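Long-range contacts in putative adhesin (Bacteroides thetaiotaomicron, PDB 4QDG), which probably serves as an outer-membrane-anchored lipoprotein of the FimB/Mfa2 family that takes part in building or anchoring a Bacteroides pilus: residues Y21-Y27 with E271-S277; D36-L40 with T52-T56; C86-F91 with R120-L126; V193-P197 with L221-R225. All blocks are in the same frame, centred on the assembly; numbering follows the deposited sequence. Where two conformers were deposited one is given.

Interaction 1 (Y21-Y27 with E271-S277). With MG (magnesium ion), chain D.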
# COMPACT_ATOMS: atom_id res chain seq x y z
N TYR A 21 -12.52 3.30 -5.45
CA TYR A 21 -11.12 3.53 -5.08
C TYR A 21 -10.64 4.73 -5.91
O TYR A 21 -10.12 4.57 -7.01
CB TYR A 21 -10.24 2.27 -5.23
CG TYR A 21 -8.74 2.55 -5.26
CD1 TYR A 21 -8.11 3.23 -4.21
CD2 TYR A 21 -7.97 2.19 -6.37
CE1 TYR A 21 -6.74 3.53 -4.26
CE2 TYR A 21 -6.60 2.48 -6.42
CZ TYR A 21 -5.99 3.14 -5.36
OH TYR A 21 -4.64 3.39 -5.43
N ASP A 22 -10.91 5.94 -5.41
CA ASP A 22 -10.49 7.19 -6.03
C ASP A 22 -9.37 7.88 -5.17
O ASP A 22 -8.88 8.92 -5.56
CB ASP A 22 -11.70 8.13 -6.32
CG ASP A 22 -12.34 8.86 -5.15
OD1 ASP A 22 -11.75 8.85 -4.04
OD2 ASP A 22 -13.39 9.51 -5.35
N TYR A 23 -8.96 7.26 -4.02
CA TYR A 23 -7.93 7.78 -3.11
C TYR A 23 -6.51 7.51 -3.66
O TYR A 23 -5.70 6.77 -3.08
CB TYR A 23 -8.08 7.18 -1.71
CG TYR A 23 -7.63 8.12 -0.62
CD1 TYR A 23 -8.17 9.41 -0.50
CD2 TYR A 23 -6.69 7.72 0.34
CE1 TYR A 23 -7.79 10.26 0.53
CE2 TYR A 23 -6.31 8.58 1.37
CZ TYR A 23 -6.88 9.83 1.48
OH TYR A 23 -6.52 10.68 2.50
N ASN A 24 -6.24 8.11 -4.80
CA ASN A 24 -5.00 8.00 -5.53
C ASN A 24 -4.64 9.40 -6.06
O ASN A 24 -5.40 10.35 -5.86
CB ASN A 24 -5.14 6.93 -6.63
CG ASN A 24 -6.36 7.09 -7.51
OD1 ASN A 24 -6.60 8.14 -8.08
ND2 ASN A 24 -7.15 6.04 -7.64
N MSE A 25 -3.47 9.54 -6.69
CA MSE A 25 -2.94 10.83 -7.17
C MSE A 25 -3.71 11.33 -8.40
O MSE A 25 -3.61 12.52 -8.73
CB MSE A 25 -1.43 10.73 -7.46
CG MSE A 25 -0.60 10.44 -6.21
SE MSE A 25 -0.75 11.83 -4.78
CE MSE A 25 0.47 13.15 -5.50
N GLU A 26 -4.51 10.45 -9.04
CA GLU A 26 -5.33 10.79 -10.21
C GLU A 26 -6.68 11.31 -9.78
O GLU A 26 -7.39 11.87 -10.61
CB GLU A 26 -5.51 9.57 -11.13
CG GLU A 26 -4.23 9.08 -11.78
CD GLU A 26 -3.16 8.50 -10.86
OE1 GLU A 26 -3.48 7.54 -10.11
OE2 GLU A 26 -2.02 9.02 -10.88
N TYR A 27 -7.04 11.12 -8.50
CA TYR A 27 -8.33 11.52 -7.92
C TYR A 27 -9.49 10.92 -8.77
O TYR A 27 -10.52 11.55 -9.00
CB TYR A 27 -8.44 13.06 -7.82
CG TYR A 27 -7.59 13.67 -6.72
CD1 TYR A 27 -6.22 13.87 -6.90
CD2 TYR A 27 -8.16 14.11 -5.53
CE1 TYR A 27 -5.44 14.47 -5.91
CE2 TYR A 27 -7.38 14.70 -4.53
CZ TYR A 27 -6.02 14.86 -4.72
OH TYR A 27 -5.26 15.45 -3.74
N GLU A 271 -2.21 11.59 3.77
CA GLU A 271 -2.97 11.51 2.51
C GLU A 271 -2.05 11.26 1.33
O GLU A 271 -2.38 10.45 0.46
CB GLU A 271 -3.78 12.79 2.27
CG GLU A 271 -4.54 12.80 0.95
CD GLU A 271 -5.53 13.93 0.74
OE1 GLU A 271 -5.60 14.84 1.60
OE2 GLU A 271 -6.25 13.91 -0.28
N PHE A 272 -0.92 11.97 1.28
CA PHE A 272 0.14 11.82 0.27
C PHE A 272 0.72 10.40 0.35
O PHE A 272 0.84 9.72 -0.69
CB PHE A 272 1.24 12.90 0.51
CG PHE A 272 2.47 12.76 -0.34
CD1 PHE A 272 2.45 13.11 -1.69
CD2 PHE A 272 3.65 12.24 0.19
CE1 PHE A 272 3.59 12.96 -2.49
CE2 PHE A 272 4.79 12.10 -0.60
CZ PHE A 272 4.75 12.47 -1.93
N LEU A 273 1.03 9.93 1.57
CA LEU A 273 1.58 8.58 1.75
C LEU A 273 0.57 7.49 1.39
O LEU A 273 0.99 6.39 0.99
CB LEU A 273 2.10 8.35 3.16
CG LEU A 273 3.25 9.25 3.61
CD1 LEU A 273 3.42 9.16 5.13
CD2 LEU A 273 4.57 8.89 2.87
N ASP A 274 -0.76 7.78 1.53
CA ASP A 274 -1.80 6.82 1.15
C ASP A 274 -2.18 6.93 -0.31
O ASP A 274 -2.31 5.90 -0.95
CB ASP A 274 -3.06 6.95 2.01
CG ASP A 274 -2.87 6.76 3.49
OD1 ASP A 274 -2.09 5.88 3.88
OD2 ASP A 274 -3.56 7.47 4.28
N ARG A 275 -2.33 8.15 -0.86
CA ARG A 275 -2.74 8.32 -2.28
C ARG A 275 -1.68 7.80 -3.27
O ARG A 275 -2.04 7.28 -4.31
CB ARG A 275 -3.03 9.79 -2.62
CG ARG A 275 -4.36 10.29 -2.11
CD ARG A 275 -4.65 11.64 -2.73
NE ARG A 275 -5.90 12.19 -2.22
CZ ARG A 275 -7.10 11.96 -2.75
NH1 ARG A 275 -7.23 11.22 -3.85
NH2 ARG A 275 -8.19 12.49 -2.20
N GLU A 276 -0.41 7.97 -2.95
CA GLU A 276 0.64 7.50 -3.82
C GLU A 276 1.06 6.10 -3.40
O GLU A 276 1.36 5.87 -2.23
CB GLU A 276 1.86 8.45 -3.84
CG GLU A 276 2.92 8.03 -4.85
CD GLU A 276 2.41 7.95 -6.27
OE1 GLU A 276 2.44 8.99 -6.97
OE2 GLU A 276 1.97 6.85 -6.69
N SER A 277 1.06 5.15 -4.34
CA SER A 277 1.43 3.76 -4.04
C SER A 277 2.62 3.27 -4.92
O SER A 277 3.13 2.17 -4.70
CB SER A 277 0.23 2.85 -4.23
OG SER A 277 -0.19 2.86 -5.59
MG MG D . 0.80 4.69 -0.43
O HOH W 1 -2.98 4.61 -3.91
O HOH W 2 -10.34 11.38 -4.07
O HOH W 3 -4.89 5.00 -1.13
O HOH W 4 -5.34 9.34 4.53
O HOH W 5 -1.83 7.34 -7.66
O HOH W 6 -6.35 16.41 -1.55
O HOH W 7 -0.67 3.14 -0.72

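Interaction 2 (D36-L40 with T52-T56). With MG (magnesium ion), chain C.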
# COMPACT_ATOMS: atom_id res chain seq x y z
N ASP A 36 -9.90 -7.01 -7.35
CA ASP A 36 -10.31 -8.29 -7.92
C ASP A 36 -11.08 -9.21 -6.92
O ASP A 36 -11.62 -10.24 -7.33
CB ASP A 36 -9.05 -9.04 -8.43
CG ASP A 36 -8.06 -9.51 -7.36
OD1 ASP A 36 -8.00 -8.87 -6.28
OD2 ASP A 36 -7.34 -10.50 -7.60
N CYS A 37 -11.04 -8.89 -5.63
CA CYS A 37 -11.73 -9.66 -4.60
C CYS A 37 -12.16 -8.73 -3.49
O CYS A 37 -11.42 -7.84 -3.09
CB CYS A 37 -10.89 -10.83 -4.09
SG CYS A 37 -9.31 -10.35 -3.35
N LEU A 38 -13.40 -8.89 -3.05
CA LEU A 38 -13.98 -8.00 -2.07
C LEU A 38 -14.55 -8.77 -0.89
O LEU A 38 -15.22 -9.77 -1.06
CB LEU A 38 -15.06 -7.19 -2.80
CG LEU A 38 -15.92 -6.20 -2.02
CD1 LEU A 38 -15.07 -5.05 -1.44
CD2 LEU A 38 -16.99 -5.68 -2.91
N THR A 39 -14.24 -8.29 0.32
CA THR A 39 -14.75 -8.83 1.56
C THR A 39 -15.55 -7.71 2.19
O THR A 39 -14.98 -6.67 2.52
CB THR A 39 -13.61 -9.34 2.48
OG1 THR A 39 -12.87 -10.37 1.82
CG2 THR A 39 -14.12 -9.88 3.82
N LEU A 40 -16.84 -7.92 2.36
CA LEU A 40 -17.72 -6.90 2.96
C LEU A 40 -18.27 -7.45 4.30
O LEU A 40 -18.89 -8.51 4.33
CB LEU A 40 -18.84 -6.51 1.97
CG LEU A 40 -19.81 -5.37 2.33
CD1 LEU A 40 -20.90 -5.83 3.32
CD2 LEU A 40 -19.10 -4.08 2.77
N THR A 52 -21.04 -11.49 6.61
CA THR A 52 -19.92 -11.33 5.68
C THR A 52 -20.38 -11.70 4.27
O THR A 52 -21.09 -12.69 4.08
CB THR A 52 -18.70 -12.18 6.11
OG1 THR A 52 -18.37 -11.88 7.47
CG2 THR A 52 -17.49 -11.95 5.23
N ARG A 53 -19.96 -10.90 3.30
CA ARG A 53 -20.21 -11.11 1.88
C ARG A 53 -18.87 -11.11 1.16
O ARG A 53 -18.08 -10.17 1.34
CB ARG A 53 -21.14 -10.03 1.29
CG ARG A 53 -22.60 -10.14 1.71
CD ARG A 53 -23.44 -11.04 0.80
NE ARG A 53 -24.83 -11.10 1.25
CZ ARG A 53 -25.27 -11.87 2.24
NH1 ARG A 53 -24.43 -12.67 2.89
NH2 ARG A 53 -26.55 -11.86 2.59
N ILE A 54 -18.59 -12.15 0.39
CA ILE A 54 -17.33 -12.23 -0.33
C ILE A 54 -17.63 -12.23 -1.83
O ILE A 54 -18.49 -12.98 -2.28
CB ILE A 54 -16.52 -13.47 0.15
CG1 ILE A 54 -15.84 -13.12 1.50
CG2 ILE A 54 -15.47 -13.91 -0.89
CD1 ILE A 54 -15.81 -14.23 2.47
N VAL A 55 -16.95 -11.35 -2.60
CA VAL A 55 -17.13 -11.25 -4.05
C VAL A 55 -15.77 -11.43 -4.75
O VAL A 55 -14.87 -10.63 -4.52
CB VAL A 55 -17.84 -9.95 -4.51
CG1 VAL A 55 -18.15 -9.99 -6.00
CG2 VAL A 55 -19.10 -9.69 -3.71
N THR A 56 -15.64 -12.45 -5.63
CA THR A 56 -14.39 -12.75 -6.35
C THR A 56 -14.56 -12.79 -7.88
O THR A 56 -13.55 -12.84 -8.59
CB THR A 56 -13.81 -14.10 -5.87
OG1 THR A 56 -14.84 -15.10 -5.87
CG2 THR A 56 -13.14 -14.00 -4.50
MG MG C . -7.35 -10.58 -5.03

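Interaction 3 (C86-F91 with R120-L126). With MG (magnesium ion), chain C.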
# COMPACT_ATOMS: atom_id res chain seq x y z
N CYS A 86 -9.28 -13.47 -2.50
CA CYS A 86 -8.73 -14.39 -3.51
C CYS A 86 -7.46 -15.12 -3.02
O CYS A 86 -6.90 -14.78 -1.98
CB CYS A 86 -8.51 -13.70 -4.86
SG CYS A 86 -7.04 -12.65 -4.95
N ASN A 87 -7.06 -16.18 -3.76
CA ASN A 87 -5.90 -17.02 -3.47
C ASN A 87 -4.55 -16.26 -3.61
O ASN A 87 -3.55 -16.69 -3.04
CB ASN A 87 -5.90 -18.28 -4.36
CG ASN A 87 -6.02 -18.03 -5.85
OD1 ASN A 87 -7.03 -17.51 -6.35
ND2 ASN A 87 -5.03 -18.46 -6.61
N LYS A 88 -4.54 -15.13 -4.36
CA LYS A 88 -3.34 -14.29 -4.58
C LYS A 88 -2.95 -13.48 -3.31
O LYS A 88 -1.79 -13.05 -3.21
CB LYS A 88 -3.56 -13.31 -5.74
CG LYS A 88 -3.99 -13.89 -7.07
CD LYS A 88 -4.40 -12.74 -8.00
CE LYS A 88 -5.14 -13.23 -9.22
NZ LYS A 88 -5.63 -12.10 -10.06
N SER A 89 -3.90 -13.27 -2.38
CA SER A 89 -3.79 -12.49 -1.15
C SER A 89 -2.45 -12.61 -0.40
O SER A 89 -1.89 -13.70 -0.26
CB SER A 89 -4.92 -12.82 -0.19
OG SER A 89 -4.95 -11.84 0.83
N SER A 90 -1.97 -11.48 0.11
CA SER A 90 -0.74 -11.41 0.90
C SER A 90 -1.07 -11.20 2.41
O SER A 90 -0.19 -11.38 3.26
CB SER A 90 0.14 -10.28 0.38
OG SER A 90 0.47 -10.51 -0.98
N PHE A 91 -2.32 -10.83 2.74
CA PHE A 91 -2.71 -10.54 4.11
C PHE A 91 -3.80 -11.50 4.63
O PHE A 91 -4.44 -12.20 3.85
CB PHE A 91 -3.18 -9.08 4.23
CG PHE A 91 -2.11 -8.03 3.97
CD1 PHE A 91 -1.71 -7.73 2.67
CD2 PHE A 91 -1.54 -7.33 5.02
CE1 PHE A 91 -0.72 -6.78 2.43
CE2 PHE A 91 -0.55 -6.37 4.78
CZ PHE A 91 -0.16 -6.10 3.49
N ARG A 120 6.45 -14.70 -3.51
CA ARG A 120 5.38 -14.01 -2.78
C ARG A 120 5.80 -12.60 -2.27
O ARG A 120 4.96 -11.90 -1.70
CB ARG A 120 4.90 -14.86 -1.58
CG ARG A 120 4.37 -16.25 -1.98
CD ARG A 120 3.52 -16.85 -0.89
NE ARG A 120 2.32 -16.05 -0.68
CZ ARG A 120 1.55 -16.12 0.40
NH1 ARG A 120 1.83 -16.96 1.38
NH2 ARG A 120 0.48 -15.33 0.50
N LYS A 121 7.06 -12.17 -2.49
CA LYS A 121 7.55 -10.87 -2.00
C LYS A 121 6.79 -9.69 -2.59
O LYS A 121 6.54 -8.71 -1.86
CB LYS A 121 9.06 -10.70 -2.20
CG LYS A 121 9.91 -11.55 -1.27
CD LYS A 121 11.37 -11.17 -1.36
CE LYS A 121 12.26 -12.17 -0.72
NZ LYS A 121 13.66 -12.02 -1.21
N ASN A 122 6.39 -9.77 -3.87
CA ASN A 122 5.62 -8.70 -4.50
C ASN A 122 4.18 -8.83 -3.99
O ASN A 122 3.46 -9.75 -4.40
CB ASN A 122 5.73 -8.78 -6.04
CG ASN A 122 5.10 -7.62 -6.75
OD1 ASN A 122 4.69 -6.63 -6.15
ND2 ASN A 122 5.06 -7.70 -8.06
N LEU A 123 3.80 -7.98 -3.03
CA LEU A 123 2.53 -8.08 -2.31
C LEU A 123 1.34 -7.74 -3.16
O LEU A 123 1.36 -6.79 -3.95
CB LEU A 123 2.52 -7.20 -1.02
CG LEU A 123 3.73 -7.29 -0.06
CD1 LEU A 123 3.58 -6.30 1.08
CD2 LEU A 123 3.95 -8.71 0.47
N HIS A 124 0.28 -8.54 -2.97
CA HIS A 124 -1.03 -8.35 -3.61
C HIS A 124 -1.68 -7.13 -2.93
O HIS A 124 -1.66 -7.03 -1.71
CB HIS A 124 -1.87 -9.64 -3.45
CG HIS A 124 -3.20 -9.65 -4.15
ND1 HIS A 124 -3.31 -9.62 -5.54
CD2 HIS A 124 -4.45 -9.82 -3.63
CE1 HIS A 124 -4.61 -9.69 -5.80
NE2 HIS A 124 -5.33 -9.82 -4.69
N GLY A 125 -2.21 -6.21 -3.73
CA GLY A 125 -2.86 -4.99 -3.24
C GLY A 125 -3.83 -5.23 -2.10
O GLY A 125 -4.60 -6.19 -2.12
N LEU A 126 -3.73 -4.39 -1.06
CA LEU A 126 -4.64 -4.45 0.09
C LEU A 126 -5.40 -3.14 0.12
O LEU A 126 -4.79 -2.07 0.08
CB LEU A 126 -3.90 -4.74 1.42
CG LEU A 126 -4.80 -4.84 2.66
CD1 LEU A 126 -5.67 -6.11 2.60
CD2 LEU A 126 -3.98 -4.80 3.94
MG MG C . -7.35 -10.58 -5.03
O HOH W 8 2.45 -11.83 -2.27
O HOH W 9 -3.22 -8.98 -0.34

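Interaction 4 (V193-P197 with L221-R225)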
# COMPACT_ATOMS: atom_id res chain seq x y z
N VAL A 193 10.10 -5.61 10.89
CA VAL A 193 10.19 -6.56 9.78
C VAL A 193 11.20 -5.99 8.80
O VAL A 193 11.39 -4.78 8.75
CB VAL A 193 8.84 -6.91 9.08
CG1 VAL A 193 7.86 -7.56 10.05
CG2 VAL A 193 8.22 -5.70 8.38
N THR A 194 11.84 -6.86 8.02
CA THR A 194 12.77 -6.46 6.97
C THR A 194 12.16 -6.87 5.62
O THR A 194 11.86 -8.04 5.39
CB THR A 194 14.16 -7.08 7.22
OG1 THR A 194 14.64 -6.61 8.47
CG2 THR A 194 15.16 -6.73 6.13
N TYR A 195 11.98 -5.89 4.73
CA TYR A 195 11.56 -6.14 3.36
C TYR A 195 12.81 -6.19 2.50
O TYR A 195 13.71 -5.36 2.67
CB TYR A 195 10.62 -5.02 2.84
CG TYR A 195 9.29 -4.86 3.55
CD1 TYR A 195 8.19 -5.64 3.19
CD2 TYR A 195 9.11 -3.87 4.51
CE1 TYR A 195 6.96 -5.48 3.83
CE2 TYR A 195 7.87 -3.67 5.11
CZ TYR A 195 6.80 -4.47 4.77
OH TYR A 195 5.60 -4.22 5.38
N THR A 196 12.86 -7.15 1.56
CA THR A 196 13.97 -7.26 0.60
C THR A 196 13.35 -7.18 -0.82
O THR A 196 12.14 -7.33 -0.96
CB THR A 196 14.84 -8.49 0.85
OG1 THR A 196 14.06 -9.67 0.73
CG2 THR A 196 15.58 -8.44 2.23
N PRO A 197 14.14 -6.90 -1.87
CA PRO A 197 13.52 -6.75 -3.21
C PRO A 197 12.91 -8.01 -3.82
O PRO A 197 13.43 -9.12 -3.67
CB PRO A 197 14.70 -6.29 -4.07
CG PRO A 197 15.68 -5.68 -3.09
CD PRO A 197 15.58 -6.60 -1.92
N LEU A 221 10.94 -2.92 -4.14
CA LEU A 221 10.52 -3.43 -2.84
C LEU A 221 9.03 -3.15 -2.65
O LEU A 221 8.55 -2.08 -3.00
CB LEU A 221 11.36 -2.77 -1.71
CG LEU A 221 12.84 -3.05 -1.69
CD1 LEU A 221 13.60 -1.80 -2.09
CD2 LEU A 221 13.25 -3.53 -0.33
N SER A 222 8.30 -4.12 -2.14
CA SER A 222 6.86 -4.09 -1.97
C SER A 222 6.56 -4.12 -0.46
O SER A 222 7.02 -5.01 0.24
CB SER A 222 6.24 -5.28 -2.71
OG SER A 222 4.85 -5.38 -2.51
N THR A 223 5.88 -3.09 0.06
CA THR A 223 5.67 -2.98 1.51
C THR A 223 4.21 -2.76 1.87
O THR A 223 3.37 -2.48 1.02
CB THR A 223 6.51 -1.79 2.09
OG1 THR A 223 5.89 -0.55 1.77
CG2 THR A 223 8.00 -1.78 1.63
N SER A 224 3.94 -2.80 3.17
CA SER A 224 2.63 -2.51 3.71
C SER A 224 2.52 -0.95 3.87
O SER A 224 3.29 -0.21 3.24
CB SER A 224 2.43 -3.27 5.03
OG SER A 224 1.16 -3.05 5.61
N ARG A 225 1.57 -0.46 4.67
CA ARG A 225 1.26 0.97 4.79
C ARG A 225 2.42 1.84 5.34
O ARG A 225 3.07 1.52 6.34
CB ARG A 225 -0.01 1.18 5.63
CG ARG A 225 -0.65 2.52 5.43
CD ARG A 225 -1.86 2.72 6.30
NE ARG A 225 -2.44 4.06 6.11
CZ ARG A 225 -3.43 4.55 6.85
NH1 ARG A 225 -3.94 3.83 7.85
NH2 ARG A 225 -3.90 5.76 6.62
O HOH W 10 9.56 -6.72 -1.62

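Interaction 1 (Y21-Y27 with E271-S277)
The guanidinium of Arg275 is held between two tyrosines, a compact example of how one arginine can organise a loop against a helix. Tyr27 stacks on one face, its ring plane 19° from the guanidinium and its centroid 3.8 Å from Arg275 CZ, a cation-pi contact. On the opposite face lies Tyr23, turned 46° away, with its CD1 3.5 Å from Arg275 NH2; farther back along the arginine chain, CG sits squarely over the Tyr23 ring. At the edge of the guanidinium, Arg275 NH1 donates to Asn24 O (2.9 Å), and this carbonyl also takes the Tyr27 N-H from the other face of its plane, closing the type I turn from Asn24 to Tyr27. The opposite end is fixed from within the helix: Arg275 NE meets the anti lone pair of Glu271 OE2 at 2.6 Å in a salt bridge one turn back. Gripped at both ends, the flat group should have little room to rotate. Beyond this shell, Leu273 O and Glu276 O bind a magnesium ion that Asn151 OD1 also reaches. The loop after strand 15-20 thus packs on the end of helix 269-275, with Phe272 turned to helix 252-263 and Asp274 touching strand 140-159.

Interaction 2 (D36-L40 with T52-T56)
Cys37 and Thr56 meet where a regular strand pair gives way to a metal site: Cys37 CB, whose sulfur is a magnesium ligand, packs on Thr56 CG2 at 3.9 Å. Cys37 SG lies 2.6 Å from the magnesium ion, and Asp36 grips the ion with both carboxylate oxygens, OD1 at 2.2 Å and OD2 at 2.6 Å. Both ligand side chains have chi1 near +60° (67° for Asp36, 59° for Cys37), which folds each ligand group back between its own backbone N and carbonyl carbon. Leu38 and Val55 form a hydrogen-bonded pair, with Leu38 N 2.7 Å from Val55 O and the return bond nearly as short; Leu40 and Arg53 repeat the pattern, Leu40 N standing 2.8 Å from Arg53 O. Between them, Thr39 and Ile54 make a non-hydrogen-bonded pair whose side chains run side by side, Thr39 OG1 against Ile54 CG1. On the other face, Leu38 and Leu40 extend toward Phe19 of strand 15-20, joined by Val55, which leans on Met67. The whole is an antiparallel beta hairpin of strands 38-44 and 49-55, carrying at its open end half of a four-residue magnesium site completed by Cys86 and His124.

Interaction 3 (C86-F91 with R120-L126)
Cys86 and His124 meet at the magnesium ion, metal coordination being the first link between these loops. The ion lies 2.1 Å from Cys86 SG and 2.2 Å from His124 NE2, and the sulfur stands oblique to the imidazole ring. His124 reaches the site with CG anti to its backbone N (chi1 -175°), its ring swung toward the turn from Cys86 to Ser89. Hydrogen bonding comes next. The His124 N-H points almost straight at Ser90 OG (2.8 Å, 169°), and the same hydroxyl donates to a water that in turn bridges Arg120 O and Asn122 O. A second water links Ser90 N to His124 O, so Ser90 ties both ends of the histidine backbone to its own loop. Contacts over ring faces form the third group. Lys88 CB rests over the imidazole, 3.8 Å from the His124 centroid, although the lysine itself is poorly ordered. Leu126 CD2 sits over the centre of the Phe91 ring, 3.6 Å from its centroid, while Leu123 CD1 approaches Phe91 CZ obliquely; Val108 and Leu110 of strand 107-110 also touch this phenyl group. Farther out, Arg120 forms a salt bridge with Asp111. Together the loops supply a cysteine sulfur and an imidazole nitrogen to a mixed Asp-Cys-Cys-His metal site, whose other two residues, Asp36 and Cys37, come from just before strand 38-44 of the hairpin.

Interaction 4 (V193-P197 with L221-R225)
Tyr195 and Thr223 join two beta layers in this member of the transthyretin-like clan: strand 193-195 is an outermost strand of a four-stranded antiparallel sheet, and strand 213-223 pairs with strand 140-159 in another. The strands do not pair with each other. The axes of these short segments pass 8.4 Å apart, their N-to-C directions 143° from each other, so side chains carry the contact, an illustration of how the layers of a beta structure are joined by a few well-placed residues. The tyrosine ring is the main bridge. With chi1 at -63°, its CG lies beside its own backbone N and the ring reaches across along residues 222-224. Thr223 CG2 comes over one face, 3.8 Å from the ring centroid and displaced toward the rim, and Thr223 CA approaches the same ring. Ser222 O lies oblique to the ring, 3.2 Å from Tyr195 CD1. Thr223 is itself steadied by the bond from its OG1 to Ser224 O, made in the carbonyl plane on a lone pair.

At the other end, Leu221 CD2 touches the backbone of residues 195-196, lying 3.5 Å from Tyr195 O. Its CG runs beside the Pro197 ring, and Ile174 and Val155 add apolar contacts from either sheet. A water joins Thr196 O to Ser222 N, bridging two backbone groups that do not meet directly. Asn178 binds both the Tyr195 hydroxyl and Ser224 OG, securing the far end of the ring. There the Ser224 N-H donates to Tyr195 OH at 3.1 Å, with an angle of 155°.

From the N terminus, interaction 1 opens first at 21-27 and closes last at 271-277, so its loop encloses the other three, which follow in series without crossing. Interaction 2 closes a short hairpin at 36-40 and 52-56; interaction 3 then joins 86-91 to 120-126, and interaction 4 joins 193-197 to 221-225. Interactions 2 and 3 share one magnesium ion, tying hairpin to loops. Interaction 3 touches interaction 4 through Leu123 N and Ser222 OG, a probable hydrogen bond, and interaction 4 reaches interaction 1 through the salt bridge of Arg225 with Asp274. The contacts therefore run as a chain from the N-terminal hairpin to helix 269-275.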